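Local coordinates for helicase of the snf2/rad54 family (Sulfolobus solfataricus, PDB 1Z5Z), which probably couples ATP hydrolysis to movement along duplex DNA as a SWI2/SNF2 ATPase, here represented by its C-terminal, RecA-like domain, at residues A[72-75]-A[76-79]; A[96-99]-A[100-103]; A[106-110]-A[111-115]; A[117-121]-A[122-126]; A[150-153]-A[154-158]. All coordinates share one frame; numbering follows the deposited sequence.

Contact 1: A[72-75]-A[76-79]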
loop_
_atom_site.group_PDB
_atom_site.type_symbol
_atom_site.label_atom_id
_atom_site.label_comp_id
_atom_site.label_asym_id
_atom_site.label_seq_id
_atom_site.Cartn_x
_atom_site.Cartn_y
_atom_site.Cartn_z
ATOM N N LEU A 72 -12.533 -5.207 2.819
ATOM C CA LEU A 72 -11.513 -4.157 2.795
ATOM C C LEU A 72 -10.110 -4.743 2.678
ATOM O O LEU A 72 -9.266 -4.284 1.897
ATOM C CB LEU A 72 -11.625 -3.318 4.060
ATOM C CG LEU A 72 -12.396 -2.009 3.898
ATOM C CD1 LEU A 72 -13.463 -2.138 2.802
ATOM C CD2 LEU A 72 -12.968 -1.597 5.228
ATOM N N LEU A 73 -9.871 -5.807 3.429
ATOM C CA LEU A 73 -8.578 -6.455 3.412
ATOM C C LEU A 73 -8.265 -7.000 2.026
ATOM O O LEU A 73 -7.168 -6.779 1.490
ATOM C CB LEU A 73 -8.555 -7.605 4.427
ATOM C CG LEU A 73 -7.273 -8.441 4.480
ATOM C CD1 LEU A 73 -6.085 -7.541 4.803
ATOM C CD2 LEU A 73 -7.412 -9.559 5.549
ATOM N N LYS A 74 -9.197 -7.757 1.448
ATOM C CA LYS A 74 -8.932 -8.306 0.133
ATOM C C LYS A 74 -8.709 -7.229 -0.942
ATOM O O LYS A 74 -7.841 -7.381 -1.800
ATOM C CB LYS A 74 -10.047 -9.242 -0.309
ATOM C CG LYS A 74 -9.965 -10.658 0.277
ATOM C CD LYS A 74 -11.103 -11.471 -0.358
ATOM C CE LYS A 74 -11.090 -12.932 0.013
ATOM N NZ LYS A 74 -12.376 -13.533 -0.457
ATOM N N LEU A 75 -9.505 -6.173 -0.913
ATOM C CA LEU A 75 -9.356 -5.092 -1.876
ATOM C C LEU A 75 -7.969 -4.410 -1.732
ATOM O O LEU A 75 -7.329 -4.077 -2.727
ATOM C CB LEU A 75 -10.455 -4.053 -1.692
ATOM C CG LEU A 75 -11.909 -4.534 -1.866
ATOM C CD1 LEU A 75 -12.827 -3.390 -1.475
ATOM C CD2 LEU A 75 -12.178 -4.981 -3.305
ATOM N N LYS A 76 -7.511 -4.205 -0.497
ATOM C CA LYS A 76 -6.223 -3.580 -0.293
ATOM C C LYS A 76 -5.153 -4.467 -0.842
ATOM O O LYS A 76 -4.157 -3.987 -1.396
ATOM C CB LYS A 76 -5.963 -3.314 1.175
ATOM C CG LYS A 76 -6.784 -2.196 1.808
ATOM C CD LYS A 76 -6.409 -2.161 3.303
ATOM C CE LYS A 76 -7.152 -1.112 4.104
ATOM N NZ LYS A 76 -6.821 -1.301 5.582
ATOM N N GLN A 77 -5.341 -5.779 -0.721
ATOM C CA GLN A 77 -4.324 -6.674 -1.247
ATOM C C GLN A 77 -4.349 -6.738 -2.775
ATOM O O GLN A 77 -3.305 -6.784 -3.398
ATOM C CB GLN A 77 -4.501 -8.077 -0.670
ATOM C CG GLN A 77 -4.184 -8.141 0.833
ATOM C CD GLN A 77 -4.501 -9.532 1.407
ATOM O OE1 GLN A 77 -3.604 -10.286 1.764
ATOM N NE2 GLN A 77 -5.783 -9.877 1.449
ATOM N N ILE A 78 -5.547 -6.729 -3.352
ATOM C CA ILE A 78 -5.705 -6.792 -4.795
ATOM C C ILE A 78 -5.064 -5.584 -5.471
ATOM O O ILE A 78 -4.377 -5.739 -6.495
ATOM C CB ILE A 78 -7.234 -6.870 -5.175
ATOM C CG1 ILE A 78 -7.774 -8.290 -4.868
ATOM C CG2 ILE A 78 -7.453 -6.497 -6.627
ATOM C CD1 ILE A 78 -9.277 -8.415 -5.153
ATOM N N VAL A 79 -5.251 -4.391 -4.908
ATOM C CA VAL A 79 -4.642 -3.220 -5.552
ATOM C C VAL A 79 -3.128 -3.144 -5.419
ATOM O O VAL A 79 -2.492 -2.303 -6.068
ATOM C CB VAL A 79 -5.256 -1.890 -5.059
ATOM C CG1 VAL A 79 -6.796 -1.914 -5.321
ATOM C CG2 VAL A 79 -4.947 -1.681 -3.573
#

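Contact 2: A[96-99]-A[100-103]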
loop_
_atom_site.group_PDB
_atom_site.type_symbol
_atom_site.label_atom_id
_atom_site.label_comp_id
_atom_site.label_asym_id
_atom_site.label_seq_id
_atom_site.Cartn_x
_atom_site.Cartn_y
_atom_site.Cartn_z
ATOM N N GLY A 96 -0.314 -2.718 -11.428
ATOM C CA GLY A 96 -0.194 -1.320 -11.837
ATOM C C GLY A 96 0.824 -0.577 -10.976
ATOM O O GLY A 96 1.628 0.189 -11.515
ATOM N N LYS A 97 0.800 -0.814 -9.647
ATOM C CA LYS A 97 1.730 -0.186 -8.694
ATOM C C LYS A 97 3.178 -0.608 -8.881
ATOM O O LYS A 97 4.085 0.220 -8.835
ATOM C CB LYS A 97 1.321 -0.502 -7.225
ATOM C CG LYS A 97 0.112 0.285 -6.720
ATOM C CD LYS A 97 -0.014 0.168 -5.187
ATOM C CE LYS A 97 -1.274 0.822 -4.690
ATOM N NZ LYS A 97 -1.483 0.537 -3.256
ATOM N N MET A 98 3.400 -1.909 -9.055
ATOM C CA MET A 98 4.742 -2.434 -9.282
ATOM C C MET A 98 5.282 -1.821 -10.577
ATOM O O MET A 98 6.448 -1.458 -10.665
ATOM C CB MET A 98 4.690 -3.960 -9.435
ATOM C CG MET A 98 5.394 -4.789 -8.376
ATOM S SD MET A 98 6.138 -4.013 -6.916
ATOM C CE MET A 98 7.707 -3.807 -7.595
ATOM N N ILE A 99 4.429 -1.707 -11.586
ATOM C CA ILE A 99 4.867 -1.140 -12.854
ATOM C C ILE A 99 5.342 0.299 -12.651
ATOM O O ILE A 99 6.377 0.682 -13.189
ATOM C CB ILE A 99 3.724 -1.191 -13.894
ATOM C CG1 ILE A 99 3.546 -2.621 -14.389
ATOM C CG2 ILE A 99 4.011 -0.225 -15.073
ATOM C CD1 ILE A 99 2.153 -2.892 -14.989
ATOM N N ARG A 100 4.600 1.099 -11.886
ATOM C CA ARG A 100 5.040 2.466 -11.669
ATOM C C ARG A 100 6.255 2.487 -10.750
ATOM O O ARG A 100 7.117 3.358 -10.884
ATOM C CB ARG A 100 3.930 3.334 -11.050
ATOM C CG ARG A 100 2.794 3.633 -11.987
ATOM C CD ARG A 100 3.215 4.642 -13.047
ATOM N NE ARG A 100 2.452 5.877 -12.911
ATOM C CZ ARG A 100 2.982 7.055 -12.592
ATOM N NH1 ARG A 100 2.189 8.121 -12.481
ATOM N NH2 ARG A 100 4.300 7.167 -12.392
ATOM N N THR A 101 6.337 1.540 -9.819
ATOM C CA THR A 101 7.470 1.521 -8.905
ATOM C C THR A 101 8.816 1.341 -9.628
ATOM O O THR A 101 9.796 2.016 -9.300
ATOM C CB THR A 101 7.273 0.425 -7.823
ATOM O OG1 THR A 101 6.110 0.757 -7.034
ATOM C CG2 THR A 101 8.530 0.328 -6.908
ATOM N N MET A 102 8.883 0.419 -10.582
ATOM C CA MET A 102 10.126 0.227 -11.325
ATOM C C MET A 102 10.434 1.521 -12.123
ATOM O O MET A 102 11.595 1.858 -12.297
ATOM C CB MET A 102 10.026 -0.973 -12.266
ATOM C CG MET A 102 9.763 -2.340 -11.552
ATOM S SD MET A 102 10.689 -2.626 -10.040
ATOM C CE MET A 102 12.402 -2.800 -10.723
ATOM N N GLU A 103 9.412 2.244 -12.579
ATOM C CA GLU A 103 9.659 3.485 -13.315
ATOM C C GLU A 103 10.257 4.501 -12.382
ATOM O O GLU A 103 11.190 5.215 -12.761
ATOM C CB GLU A 103 8.385 4.081 -13.921
ATOM C CG GLU A 103 7.607 3.094 -14.776
ATOM C CD GLU A 103 6.341 3.683 -15.392
ATOM O OE1 GLU A 103 5.744 4.618 -14.818
ATOM O OE2 GLU A 103 5.943 3.184 -16.459
#

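Contact 3: A[106-110]-A[111-115]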
loop_
_atom_site.group_PDB
_atom_site.type_symbol
_atom_site.label_atom_id
_atom_site.label_comp_id
_atom_site.label_asym_id
_atom_site.label_seq_id
_atom_site.Cartn_x
_atom_site.Cartn_y
_atom_site.Cartn_z
ATOM N N GLU A 106 13.902 3.564 -11.569
ATOM C CA GLU A 106 14.824 3.835 -12.677
ATOM C C GLU A 106 15.262 5.301 -12.607
ATOM O O GLU A 106 16.454 5.617 -12.548
ATOM C CB GLU A 106 14.116 3.507 -13.995
ATOM C CG GLU A 106 15.028 3.473 -15.200
ATOM C CD GLU A 106 14.333 2.884 -16.423
ATOM O OE1 GLU A 106 13.363 3.500 -16.909
ATOM O OE2 GLU A 106 14.751 1.799 -16.889
ATOM N N GLU A 107 14.290 6.195 -12.566
ATOM C CA GLU A 107 14.598 7.596 -12.443
ATOM C C GLU A 107 15.410 7.892 -11.164
ATOM O O GLU A 107 16.361 8.659 -11.206
ATOM C CB GLU A 107 13.308 8.428 -12.451
ATOM C CG GLU A 107 13.441 9.757 -11.746
ATOM C CD GLU A 107 12.202 10.620 -11.863
ATOM O OE1 GLU A 107 11.964 11.457 -10.963
ATOM O OE2 GLU A 107 11.468 10.477 -12.855
ATOM N N ALA A 108 15.082 7.269 -10.039
ATOM C CA ALA A 108 15.812 7.589 -8.827
ATOM C C ALA A 108 17.258 7.087 -8.774
ATOM O O ALA A 108 18.145 7.813 -8.321
ATOM C CB ALA A 108 15.040 7.109 -7.608
ATOM N N LEU A 109 17.506 5.862 -9.218
ATOM C CA LEU A 109 18.871 5.347 -9.176
ATOM C C LEU A 109 19.750 6.275 -10.005
ATOM O O LEU A 109 20.857 6.644 -9.590
ATOM C CB LEU A 109 18.942 3.913 -9.720
ATOM C CG LEU A 109 18.329 2.815 -8.841
ATOM C CD1 LEU A 109 18.531 1.470 -9.488
ATOM C CD2 LEU A 109 18.977 2.820 -7.460
ATOM N N ASP A 110 19.246 6.689 -11.162
ATOM C CA ASP A 110 20.042 7.576 -11.992
ATOM C C ASP A 110 20.442 8.866 -11.281
ATOM O O ASP A 110 21.478 9.446 -11.592
ATOM C CB ASP A 110 19.329 7.892 -13.297
ATOM C CG ASP A 110 20.155 7.477 -14.487
ATOM O OD1 ASP A 110 19.778 6.495 -15.165
ATOM O OD2 ASP A 110 21.208 8.119 -14.715
ATOM N N GLU A 111 19.626 9.316 -10.333
ATOM C CA GLU A 111 19.929 10.518 -9.563
ATOM C C GLU A 111 20.801 10.098 -8.373
ATOM O O GLU A 111 21.152 10.911 -7.536
ATOM C CB GLU A 111 18.641 11.129 -9.011
ATOM C CG GLU A 111 17.793 11.919 -9.978
ATOM C CD GLU A 111 18.271 13.355 -10.117
ATOM O OE1 GLU A 111 18.891 13.893 -9.163
ATOM O OE2 GLU A 111 18.011 13.952 -11.180
ATOM N N GLY A 112 21.107 8.808 -8.280
ATOM C CA GLY A 112 21.904 8.325 -7.167
ATOM C C GLY A 112 21.143 8.266 -5.845
ATOM O O GLY A 112 21.759 8.304 -4.766
ATOM N N ASP A 113 19.812 8.179 -5.912
ATOM C CA ASP A 113 18.980 8.114 -4.679
ATOM C C ASP A 113 19.071 6.777 -3.935
ATOM O O ASP A 113 19.279 5.735 -4.531
ATOM C CB ASP A 113 17.496 8.294 -5.010
ATOM C CG ASP A 113 17.131 9.715 -5.459
ATOM O OD1 ASP A 113 18.014 10.593 -5.559
ATOM O OD2 ASP A 113 15.932 9.934 -5.717
ATOM N N LYS A 114 18.914 6.855 -2.622
ATOM C CA LYS A 114 18.822 5.723 -1.719
ATOM C C LYS A 114 17.289 5.679 -1.566
ATOM O O LYS A 114 16.675 6.672 -1.207
ATOM C CB LYS A 114 19.473 6.042 -0.379
ATOM C CG LYS A 114 20.932 5.692 -0.336
ATOM C CD LYS A 114 21.322 5.355 1.081
ATOM C CE LYS A 114 22.423 4.342 1.032
ATOM N NZ LYS A 114 22.698 3.765 2.338
ATOM N N ILE A 115 16.684 4.530 -1.812
ATOM C CA ILE A 115 15.229 4.411 -1.825
ATOM C C ILE A 115 14.616 3.536 -0.723
ATOM O O ILE A 115 15.053 2.408 -0.513
ATOM C CB ILE A 115 14.845 3.857 -3.222
ATOM C CG1 ILE A 115 15.380 4.809 -4.295
ATOM C CG2 ILE A 115 13.362 3.644 -3.357
ATOM C CD1 ILE A 115 15.947 4.069 -5.500
#

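Contact 4: A[117-121]-A[122-126]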
loop_
_atom_site.group_PDB
_atom_site.type_symbol
_atom_site.label_atom_id
_atom_site.label_comp_id
_atom_site.label_asym_id
_atom_site.label_seq_id
_atom_site.Cartn_x
_atom_site.Cartn_y
_atom_site.Cartn_z
ATOM N N ILE A 117 11.023 1.787 0.629
ATOM C CA ILE A 117 9.668 1.467 0.182
ATOM C C ILE A 117 8.883 0.835 1.365
ATOM O O ILE A 117 9.320 -0.160 1.942
ATOM C CB ILE A 117 9.689 0.470 -1.007
ATOM C CG1 ILE A 117 10.544 1.044 -2.161
ATOM C CG2 ILE A 117 8.221 0.183 -1.448
ATOM C CD1 ILE A 117 11.014 -0.005 -3.232
ATOM N N PHE A 118 7.740 1.421 1.710
ATOM C CA PHE A 118 6.937 0.958 2.843
ATOM C C PHE A 118 5.670 0.293 2.369
ATOM O O PHE A 118 5.084 0.736 1.385
ATOM C CB PHE A 118 6.476 2.152 3.733
ATOM C CG PHE A 118 7.582 2.801 4.576
ATOM C CD1 PHE A 118 8.466 3.710 4.020
ATOM C CD2 PHE A 118 7.698 2.503 5.932
ATOM C CE1 PHE A 118 9.480 4.343 4.819
ATOM C CE2 PHE A 118 8.679 3.101 6.733
ATOM C CZ PHE A 118 9.576 4.030 6.171
ATOM N N THR A 119 5.229 -0.752 3.071
ATOM C CA THR A 119 3.951 -1.389 2.768
ATOM C C THR A 119 3.386 -1.908 4.096
ATOM O O THR A 119 4.136 -2.127 5.049
ATOM C CB THR A 119 4.065 -2.579 1.760
ATOM O OG1 THR A 119 2.842 -3.304 1.784
ATOM C CG2 THR A 119 5.186 -3.556 2.128
ATOM N N GLN A 120 2.069 -2.080 4.177
ATOM C CA GLN A 120 1.447 -2.551 5.425
ATOM C C GLN A 120 1.408 -4.074 5.455
ATOM O O GLN A 120 0.997 -4.649 6.465
ATOM C CB GLN A 120 -0.003 -2.048 5.521
ATOM C CG GLN A 120 -0.936 -2.600 4.440
ATOM C CD GLN A 120 -2.232 -1.796 4.353
ATOM O OE1 GLN A 120 -2.338 -0.821 3.593
ATOM N NE2 GLN A 120 -3.205 -2.187 5.122
ATOM N N PHE A 121 1.787 -4.726 4.347
ATOM C CA PHE A 121 1.749 -6.200 4.298
ATOM C C PHE A 121 3.131 -6.860 4.203
ATOM O O PHE A 121 3.913 -6.578 3.273
ATOM C CB PHE A 121 0.948 -6.676 3.083
ATOM C CG PHE A 121 -0.497 -6.201 3.049
ATOM C CD1 PHE A 121 -0.938 -5.409 2.005
ATOM C CD2 PHE A 121 -1.420 -6.600 4.033
ATOM C CE1 PHE A 121 -2.275 -4.996 1.902
ATOM C CE2 PHE A 121 -2.783 -6.191 3.931
ATOM C CZ PHE A 121 -3.199 -5.383 2.858
ATOM N N VAL A 122 3.433 -7.759 5.131
ATOM C CA VAL A 122 4.713 -8.435 5.095
ATOM C C VAL A 122 4.866 -9.144 3.743
ATOM O O VAL A 122 5.968 -9.175 3.176
ATOM C CB VAL A 122 4.841 -9.532 6.216
ATOM C CG1 VAL A 122 6.116 -10.275 6.027
ATOM C CG2 VAL A 122 4.814 -8.928 7.629
ATOM N N ASP A 123 3.779 -9.713 3.212
ATOM C CA ASP A 123 3.888 -10.442 1.956
ATOM C C ASP A 123 4.185 -9.557 0.762
ATOM O O ASP A 123 4.924 -9.956 -0.150
ATOM C CB ASP A 123 2.627 -11.278 1.710
ATOM C CG ASP A 123 2.503 -12.410 2.704
ATOM O OD1 ASP A 123 3.572 -12.905 3.114
ATOM O OD2 ASP A 123 1.372 -12.790 3.074
ATOM N N MET A 124 3.613 -8.358 0.759
ATOM C CA MET A 124 3.894 -7.434 -0.330
ATOM C C MET A 124 5.368 -7.035 -0.212
ATOM O O MET A 124 6.062 -6.926 -1.212
ATOM C CB MET A 124 3.002 -6.188 -0.260
ATOM C CG MET A 124 3.065 -5.378 -1.594
ATOM S SD MET A 124 2.549 -6.369 -3.047
ATOM C CE MET A 124 3.880 -6.015 -4.173
ATOM N N GLY A 125 5.836 -6.833 1.027
ATOM C CA GLY A 125 7.225 -6.471 1.243
ATOM C C GLY A 125 8.163 -7.486 0.609
ATOM O O GLY A 125 9.157 -7.093 -0.026
ATOM N N LYS A 126 7.876 -8.784 0.777
ATOM C CA LYS A 126 8.728 -9.827 0.198
ATOM C C LYS A 126 8.683 -9.814 -1.328
ATOM O O LYS A 126 9.709 -9.994 -1.989
ATOM C CB LYS A 126 8.299 -11.198 0.711
ATOM C CG LYS A 126 8.639 -11.421 2.152
ATOM C CD LYS A 126 7.987 -12.695 2.656
ATOM C CE LYS A 126 8.704 -13.178 3.896
ATOM N NZ LYS A 126 8.078 -14.396 4.465
#

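Contact 5: A[150-153]-A[154-158]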
loop_
_atom_site.group_PDB
_atom_site.type_symbol
_atom_site.label_atom_id
_atom_site.label_comp_id
_atom_site.label_asym_id
_atom_site.label_seq_id
_atom_site.Cartn_x
_atom_site.Cartn_y
_atom_site.Cartn_z
ATOM N N LYS A 150 18.657 -7.353 16.788
ATOM C CA LYS A 150 19.948 -7.253 16.130
ATOM C C LYS A 150 19.818 -7.314 14.632
ATOM O O LYS A 150 20.473 -6.556 13.922
ATOM C CB LYS A 150 20.926 -8.344 16.645
ATOM C CG LYS A 150 22.396 -7.968 16.425
ATOM C CD LYS A 150 23.225 -9.131 15.857
ATOM C CE LYS A 150 24.631 -8.668 15.447
ATOM N NZ LYS A 150 25.485 -9.772 14.923
ATOM N N GLU A 151 18.986 -8.221 14.142
ATOM C CA GLU A 151 18.824 -8.305 12.708
ATOM C C GLU A 151 18.326 -6.933 12.256
ATOM O O GLU A 151 18.774 -6.394 11.260
ATOM C CB GLU A 151 17.790 -9.358 12.315
ATOM C CG GLU A 151 17.982 -10.715 12.937
ATOM C CD GLU A 151 17.071 -11.774 12.328
ATOM O OE1 GLU A 151 17.440 -12.345 11.281
ATOM O OE2 GLU A 151 15.981 -12.026 12.880
ATOM N N ARG A 152 17.431 -6.354 13.039
ATOM C CA ARG A 152 16.849 -5.073 12.694
ATOM C C ARG A 152 17.845 -3.923 12.731
ATOM O O ARG A 152 18.041 -3.211 11.735
ATOM C CB ARG A 152 15.686 -4.768 13.620
ATOM C CG ARG A 152 14.983 -3.477 13.257
ATOM C CD ARG A 152 14.160 -3.037 14.437
ATOM N NE ARG A 152 15.050 -2.781 15.555
ATOM C CZ ARG A 152 14.638 -2.534 16.793
ATOM N NH1 ARG A 152 13.345 -2.507 17.070
ATOM N NH2 ARG A 152 15.531 -2.334 17.756
ATOM N N ASP A 153 18.484 -3.754 13.883
ATOM C CA ASP A 153 19.457 -2.692 14.054
ATOM C C ASP A 153 20.547 -2.790 13.022
ATOM O O ASP A 153 20.989 -1.766 12.500
ATOM C CB ASP A 153 20.085 -2.740 15.450
ATOM C CG ASP A 153 19.052 -2.621 16.562
ATOM O OD1 ASP A 153 17.938 -2.106 16.307
ATOM O OD2 ASP A 153 19.367 -3.031 17.701
ATOM N N ASP A 154 20.976 -4.022 12.734
ATOM C CA ASP A 154 22.032 -4.263 11.761
ATOM C C ASP A 154 21.588 -3.838 10.392
ATOM O O ASP A 154 22.373 -3.268 9.648
ATOM C CB ASP A 154 22.416 -5.749 11.696
ATOM C CG ASP A 154 23.320 -6.181 12.854
ATOM O OD1 ASP A 154 23.534 -7.409 13.009
ATOM O OD2 ASP A 154 23.811 -5.300 13.589
ATOM N N ILE A 155 20.333 -4.134 10.047
ATOM C CA ILE A 155 19.835 -3.751 8.730
ATOM C C ILE A 155 19.715 -2.235 8.638
ATOM O O ILE A 155 20.027 -1.655 7.607
ATOM C CB ILE A 155 18.437 -4.381 8.417
ATOM C CG1 ILE A 155 18.628 -5.824 7.939
ATOM C CG2 ILE A 155 17.693 -3.546 7.328
ATOM C CD1 ILE A 155 17.337 -6.635 7.873
ATOM N N ILE A 156 19.245 -1.604 9.709
ATOM C CA ILE A 156 19.071 -0.140 9.709
ATOM C C ILE A 156 20.406 0.570 9.581
ATOM O O ILE A 156 20.535 1.594 8.897
ATOM C CB ILE A 156 18.402 0.343 11.000
ATOM C CG1 ILE A 156 16.912 0.006 10.962
ATOM C CG2 ILE A 156 18.623 1.860 11.164
ATOM C CD1 ILE A 156 16.251 -0.095 12.304
ATOM N N SER A 157 21.394 0.030 10.278
ATOM C CA SER A 157 22.737 0.586 10.263
ATOM C C SER A 157 23.293 0.427 8.846
ATOM O O SER A 157 23.891 1.351 8.262
ATOM C CB SER A 157 23.596 -0.164 11.299
ATOM O OG SER A 157 24.971 -0.068 10.986
ATOM N N LYS A 158 23.056 -0.742 8.268
ATOM C CA LYS A 158 23.541 -0.981 6.932
ATOM C C LYS A 158 22.950 -0.000 5.914
ATOM O O LYS A 158 23.659 0.482 5.021
ATOM C CB LYS A 158 23.237 -2.396 6.501
ATOM C CG LYS A 158 23.688 -2.680 5.095
ATOM C CD LYS A 158 23.131 -3.997 4.572
ATOM C CE LYS A 158 23.723 -5.210 5.267
ATOM N NZ LYS A 158 23.093 -6.462 4.762
#

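Contact 1: A[72-75]-A[76-79]
Along the last turns of helix 61-78 the bonding is regular, i to i+4: K76 N donates to L72 O at 3.0 Å, and I78 N and V79 N donate likewise to K74 O and L75 O. The L73 carbonyl has more to do. It takes Q77 N at 3.0 Å and, more weakly, the side-chain amide of the same residue, with Q77 NE2 3.4 Å from L73 O and an N-H...O angle of 140°. To get there Q77 sets CG beside its own backbone N (chi1 -68°), leaving the extended chain to run back along the helix wall; CG lies 3.3 Å from L73 O on the way. Q77 NE2 ends 3.7 Å from L73 CG, and the two side chains cross obliquely. K76 adopts a similar first torsion and passes its CG 3.2 Å from L72 O, but the stretched chain then leaves the helix so that NZ can form a salt bridge with D249. On another face I78 does much the same, CG1 lying 3.2 Å from K74 O. Helix 39-55 packs against this buried side, M44 on I78 and Y45 on L75, while the loop residue F121 lies against L73, K76 and Q77. Two N-H groups of one residue thus converge on a single carbonyl oxygen. The second bond is bent and long, so it probably steadies the Q77 amide more than it strengthens the helix, while K76 has a firmer polar partner in the carboxylate of D249.

Contact 2: A[96-99]-A[100-103]
M98 and M102, one turn apart, lie askew to each other, and the terminal methyl of one meets the sulfur of the other: M98 CE comes to 4.0 Å from M102 SD. Both chains are bent, M98 almost eclipsed about chi2 (5°), which folds its thioether round toward the next turn. Round the helix, T101 turns its hydroxyl back on the preceding turn. With OG1 beside its own backbone N (chi1 -63°), it donates to K97 O at 2.8 Å, coming from above the carbonyl plane, while T101 N donates to the same K97 O at 2.8 Å. One oxygen is therefore gripped twice by one residue. These turns open helix 96-110, which precedes strand 115-119 in the RecA-like domain; the methionines face helix 122-136, where M98 meets M124, I128 and I131, and T101 looks to L220 of strand 216-222. I99 and E103 run side by side, pointing the same way, and the glutamate's CG is pressed to 3.1 Å from I99 O, the oxygen to which E103 N makes a weak bond. Its carboxylate also has a long salt bridge within its own turn, R100 NH2 lying 3.8 Å from E103 OE1. The K97 ammonium group finds its partners elsewhere, in salt bridges with E227 and D80 and a hydrogen bond to F190 O.

Contact 3: A[106-110]-A[111-115]
A108 O receives D113 N at 3.0 Å in a nearly straight bond, the N-H...O angle being 165°, although the donor stands above the carbonyl plane. The same oxygen is approached by E111 N, which also leans toward E107 O; both of these bonds are weak and bent. A further bond links G112 N to L109 O, but the modelled 2.5 Å is improbably short and that length is doubtful. G112 leaves the helical conformation with a positive phi of 74°, and together with the two bonds reaching back into the last turn this makes a Schellman motif, the classic C-terminal stop of a helix. It ends helix 96-110 and swings the chain round toward strand 115-119 of the central parallel sheet. D113 follows the glycine and folds its side chain over the helix end: CB lies 3.8 Å from A108 CB, and OD2 lies 3.5 Å from that same methyl. This is the place where a Schellman turn often brings two apolar side chains together; here the aspartate contributes its methylene, and its carboxylate goes on to a salt bridge with R186. The backbone O of D113, by contrast, is buried and has no polar partner in the model. Farther along, I115 starts the strand with its side chain turned back to the helix. Its CD1 touches A108 CB at 3.8 Å and L109 CD2, also at 3.8 Å, the leucine and isoleucine chains crossing at about a right angle. F167 of strand 167-171 touches both L109 and I115.

Contact 4: A[117-121]-A[122-126]
T119 and F121 shape the turn by which strand 115-119 passes into helix 122-136, a strand-to-helix junction that probably corresponds to motif IV of the superfamily 2 helicases. The turn is an ST turn: F121 N donates to T119 OG1 at 3.1 Å, almost perfectly straight at 174°. The hydroxyl is placed for this by a chi1 of 167°, which sets it opposite the backbone N and pushes the methyl CG2 into the crowded position between N and the carbonyl carbon. That methyl rests on the backbone of the helix's first turn, 3.5 Å from G125 N and 3.7 Å from G125 CA, where the glycine presents no side chain. OG1 meanwhile lies 3.5 Å from CB of M124, the two side chains crossing at about a right angle. F121 holds the N-cap position, and its carbonyl starts the helical bonding: G125 N reaches F121 O at 3.0 Å. Its own CB meets CB of M124 at 4.0 Å, and the ring swings away from the helix, with the methylene CG of Q120 lying 3.6 Å above the plane of the F121 ring, over its centre. A second partner fixes the threonine, since OG1 is also hydrogen-bonded to D191, whose other carboxylate oxygen takes the N-H of Q120. Around the junction, the phenyl ring of F121 is received by L73, K76 and Q77 of helix 61-78, M124 turns to L84 of helix 83-86, and the strand is paired in the central sheet between strands 167-171 and 186-189.

Contact 5: A[150-153]-A[154-158]
K150 and D154 face each other on the exposed side of helix 149-161, the crossover helix of the beta-alpha-beta unit formed with strands 142-143 and 167-171. The lysine chain starts with CG opposite the backbone N (chi1 -158°), then bends at an unusual chi2 of -135° to bring its aliphatic part across the aspartate. CE sits only 3.0 Å from D154 OD1, a tight approach, while the ammonium NZ overshoots to 3.6 Å from that oxygen, so the salt bridge is a long one. The aspartate tucks close to the helix, with its CB 3.1 Å from K150 O, and its backbone N donates to the same K150 O in a regular helical bond. R152 takes a different course. It extends through CD and then bends (chi3 62°), curling the guanidinium round to its sequence neighbour D153, which it grips side-on: NE and NH2 both reach OD1, at 3.1 Å and 2.8 Å. D153 CG lies at the edge of the guanidinium, in its plane; NH2 comes to OD1 on the syn side and NE from above the carboxylate plane. The apolar part of the arginine stays on the helix, alongside I156 and pointing the same way. Both residues touch L143 of strand 142-143, which marks the side turned to the sheet. Here CD1 of I156 packs 3.7 Å from CG of R152.

How the contacts relate
Contacts 1, 2 and 4 converge near the middle of the domain. F121 of contact 4 is the bridge to contact 1: its CZ lies 3.6 Å from Q77 CG and its CE2 lies 3.7 Å from L73 CD1. Contacts 2 and 4 meet through methionines, M98 SD being 4.1 Å from M124 CE, and V79 O of contact 1 reaches K97 CD of contact 2 at 3.6 Å. Contacts 2 and 3 occupy the start and end of one helix, their centres 14 Å apart; contact 3 then leads into the strand that ends in contact 4. Contact 5 lies at the surface, its centre about 30 Å from that of contact 1, although its nearest atoms are about 4 Å from those of contact 3.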